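Local coordinates for protein aminoglycoside phosphotransferase (Mycobacterium smegmatis, PDB 6EF6) that phosphorylates (S)-1-amino-2-propanol as the kinase of the aminoacetone utilization microcompartment, at residues A90-T93 with T98-T101. Numbering follows the deposited sequence.
Sequences ALRT and TVPT. With BEZ (benzoic acid), chain B.
Val99 turns its side chain onto Leu91 and Arg92 in the last turn of helix 78-94. Its chi1 of -59° sets CG1 anti to the carbonyl carbon and leaves CG2 between the backbone N and that carbon. CG1 meets Leu91, lying 4.1 Å from Leu91 CB, and the two side chains cross at about a right angle. CG2 packs more tightly, with Arg92 CG 3.5 Å away, the first carbons of the arginine chain running obliquely past this methyl. Pro100 faces two ways. Its carbonyl O, at the edge of the Arg92 guanidinium and near its plane, accepts a weak, strongly bent hydrogen bond from Arg92 NH1 (2.9 Å, N-H...O angle 125°). Its ring turns from the helix and lines the benzoic acid pocket, Pro100 CG standing 3.7 Å from BEZ C5. At Thr101 the arginine chain passes crosswise. Thr101 OG1 lies 3.2 Å from Arg92 CD, and Thr101 CG2 sits over one guanidinium face towards its rim. A bend at chi3 (-55°), followed by the turn about the CD-NE bond, leaves NH1 at the Pro100 carbonyl. Helix 78-94 occupies the place of helix C of protein kinases, and 98-101 belongs to the loop from it towards the fourth strand of the N-terminal lobe. Leu91 also touches Leu157 and His160 of helix 147-163, and shares Phe253 with Val99. Backbone hydrogen bonds tie Thr98 to Val250 of strand 248-250 and Thr101 to Glu130 of strand 124-130, whose Phe129 packs on Pro100; 98-101 therefore links the five-stranded antiparallel sheet of that lobe to the two-stranded sheet of the C-terminal lobe.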
ATOM      1  N   ALA A  90      17.423  -5.777  -0.816  1.00 22.87           N
ATOM      2  CA  ALA A  90      18.221  -4.692  -1.394  1.00 23.70           C
ATOM      3  C   ALA A  90      18.041  -3.402  -0.610  1.00 24.34           C
ATOM      4  O   ALA A  90      19.011  -2.682  -0.364  1.00 24.53           O
ATOM      5  CB  ALA A  90      17.829  -4.500  -2.850  1.00 26.59           C
ATOM      6  N   LEU A  91      16.814  -3.108  -0.178  1.00 23.05           N
ATOM      7  CA  LEU A  91      16.583  -1.911   0.633  1.00 23.56           C
ATOM      8  C   LEU A  91      17.335  -2.006   1.957  1.00 23.99           C
ATOM      9  O   LEU A  91      17.893  -1.012   2.433  1.00 27.57           O
ATOM     10  CB  LEU A  91      15.078  -1.699   0.870  1.00 19.44           C
ATOM     11  CG  LEU A  91      14.322  -1.265  -0.378  1.00 19.35           C
ATOM     12  CD1 LEU A  91      12.826  -1.485  -0.124  1.00 20.20           C
ATOM     13  CD2 LEU A  91      14.598   0.172  -0.774  1.00 22.59           C
ATOM     14  N   ARG A  92      17.398  -3.198   2.553  1.00 24.65           N
ATOM     15  CA  ARG A  92      18.089  -3.342   3.834  1.00 30.71           C
ATOM     16  C   ARG A  92      19.556  -2.958   3.724  1.00 33.04           C
ATOM     17  O   ARG A  92      20.092  -2.248   4.582  1.00 39.84           O
ATOM     18  CB  ARG A  92      17.979  -4.782   4.358  1.00 34.40           C
ATOM     19  CG  ARG A  92      16.770  -5.011   5.226  1.00 44.16           C
ATOM     20  CD  ARG A  92      16.950  -6.214   6.161  1.00 53.38           C
ATOM     21  NE  ARG A  92      17.304  -7.423   5.427  1.00 65.70           N
ATOM     22  CZ  ARG A  92      16.455  -8.107   4.667  1.00 73.92           C
ATOM     23  NH1 ARG A  92      15.191  -7.701   4.527  1.00 64.43           N
ATOM     24  NH2 ARG A  92      16.872  -9.196   4.033  1.00 76.47           N
ATOM     25  N   THR A  93      20.223  -3.418   2.677  1.00 33.39           N
ATOM     26  CA  THR A  93      21.659  -3.225   2.581  1.00 42.40           C
ATOM     27  C   THR A  93      22.059  -1.948   1.854  1.00 37.64           C
ATOM     28  O   THR A  93      23.184  -1.465   2.070  1.00 38.49           O
ATOM     29  CB  THR A  93      22.275  -4.422   1.864  1.00 42.16           C
ATOM     30  OG1 THR A  93      21.756  -4.498   0.540  1.00 41.46           O
ATOM     31  CG2 THR A  93      21.972  -5.702   2.601  1.00 48.92           C
ATOM     32  N   THR A  98      14.423   1.907   6.580  1.00 21.97           N
ATOM     33  CA  THR A  98      14.331   0.720   7.425  1.00 22.30           C
ATOM     34  C   THR A  98      13.129  -0.110   6.970  1.00 19.86           C
ATOM     35  O   THR A  98      12.015   0.409   6.871  1.00 19.31           O
ATOM     36  CB  THR A  98      14.155   1.146   8.872  1.00 28.43           C
ATOM     37  OG1 THR A  98      15.239   2.026   9.240  1.00 34.70           O
ATOM     38  CG2 THR A  98      14.116  -0.050   9.766  1.00 26.62           C
ATOM     39  N   VAL A  99      13.354  -1.403   6.719  1.00 20.37           N
ATOM     40  CA  VAL A  99      12.321  -2.319   6.239  1.00 19.24           C
ATOM     41  C   VAL A  99      12.335  -3.612   7.054  1.00 21.78           C
ATOM     42  O   VAL A  99      13.280  -3.831   7.807  1.00 24.88           O
ATOM     43  CB  VAL A  99      12.485  -2.609   4.732  1.00 23.89           C
ATOM     44  CG1 VAL A  99      12.422  -1.338   3.912  1.00 22.27           C
ATOM     45  CG2 VAL A  99      13.782  -3.337   4.422  1.00 26.04           C
ATOM     46  N   PRO A 100      11.373  -4.503   6.888  1.00 22.24           N
ATOM     47  CA  PRO A 100      11.400  -5.758   7.653  1.00 25.09           C
ATOM     48  C   PRO A 100      12.524  -6.675   7.209  1.00 23.14           C
ATOM     49  O   PRO A 100      12.948  -6.662   6.052  1.00 24.59           O
ATOM     50  CB  PRO A 100      10.047  -6.400   7.339  1.00 29.83           C
ATOM     51  CG  PRO A 100       9.170  -5.231   6.816  1.00 33.09           C
ATOM     52  CD  PRO A 100      10.156  -4.406   6.058  1.00 23.70           C
ATOM     53  N   THR A 101      12.973  -7.502   8.155  1.00 25.75           N
ATOM     54  CA  THR A 101      13.970  -8.539   7.916  1.00 23.14           C
ATOM     55  C   THR A 101      13.301  -9.905   7.942  1.00 24.43           C
ATOM     56  O   THR A 101      12.652 -10.272   8.924  1.00 24.53           O
ATOM     57  CB  THR A 101      15.050  -8.515   8.991  1.00 27.90           C
ATOM     58  OG1 THR A 101      15.729  -7.247   8.965  1.00 33.02           O
ATOM     59  CG2 THR A 101      16.068  -9.600   8.738  1.00 27.75           C
TER
HETATM   60  C   BEZ B 401       3.714  -7.150   6.369  1.00 33.55           C
HETATM   61  O1  BEZ B 401       4.372  -7.177   5.329  1.00 31.00           O
HETATM   62  O2  BEZ B 401       2.470  -7.369   6.324  1.00 36.59           O
HETATM   63  C1  BEZ B 401       4.421  -6.852   7.647  1.00 28.18           C
HETATM   64  C2  BEZ B 401       3.716  -6.411   8.751  1.00 32.25           C
HETATM   65  C3  BEZ B 401       4.394  -6.142   9.934  1.00 35.12           C
HETATM   66  C4  BEZ B 401       5.771  -6.302   9.998  1.00 34.21           C
HETATM   67  C5  BEZ B 401       6.476  -6.750   8.885  1.00 29.93           C
HETATM   68  C6  BEZ B 401       5.797  -7.011   7.713  1.00 33.39           C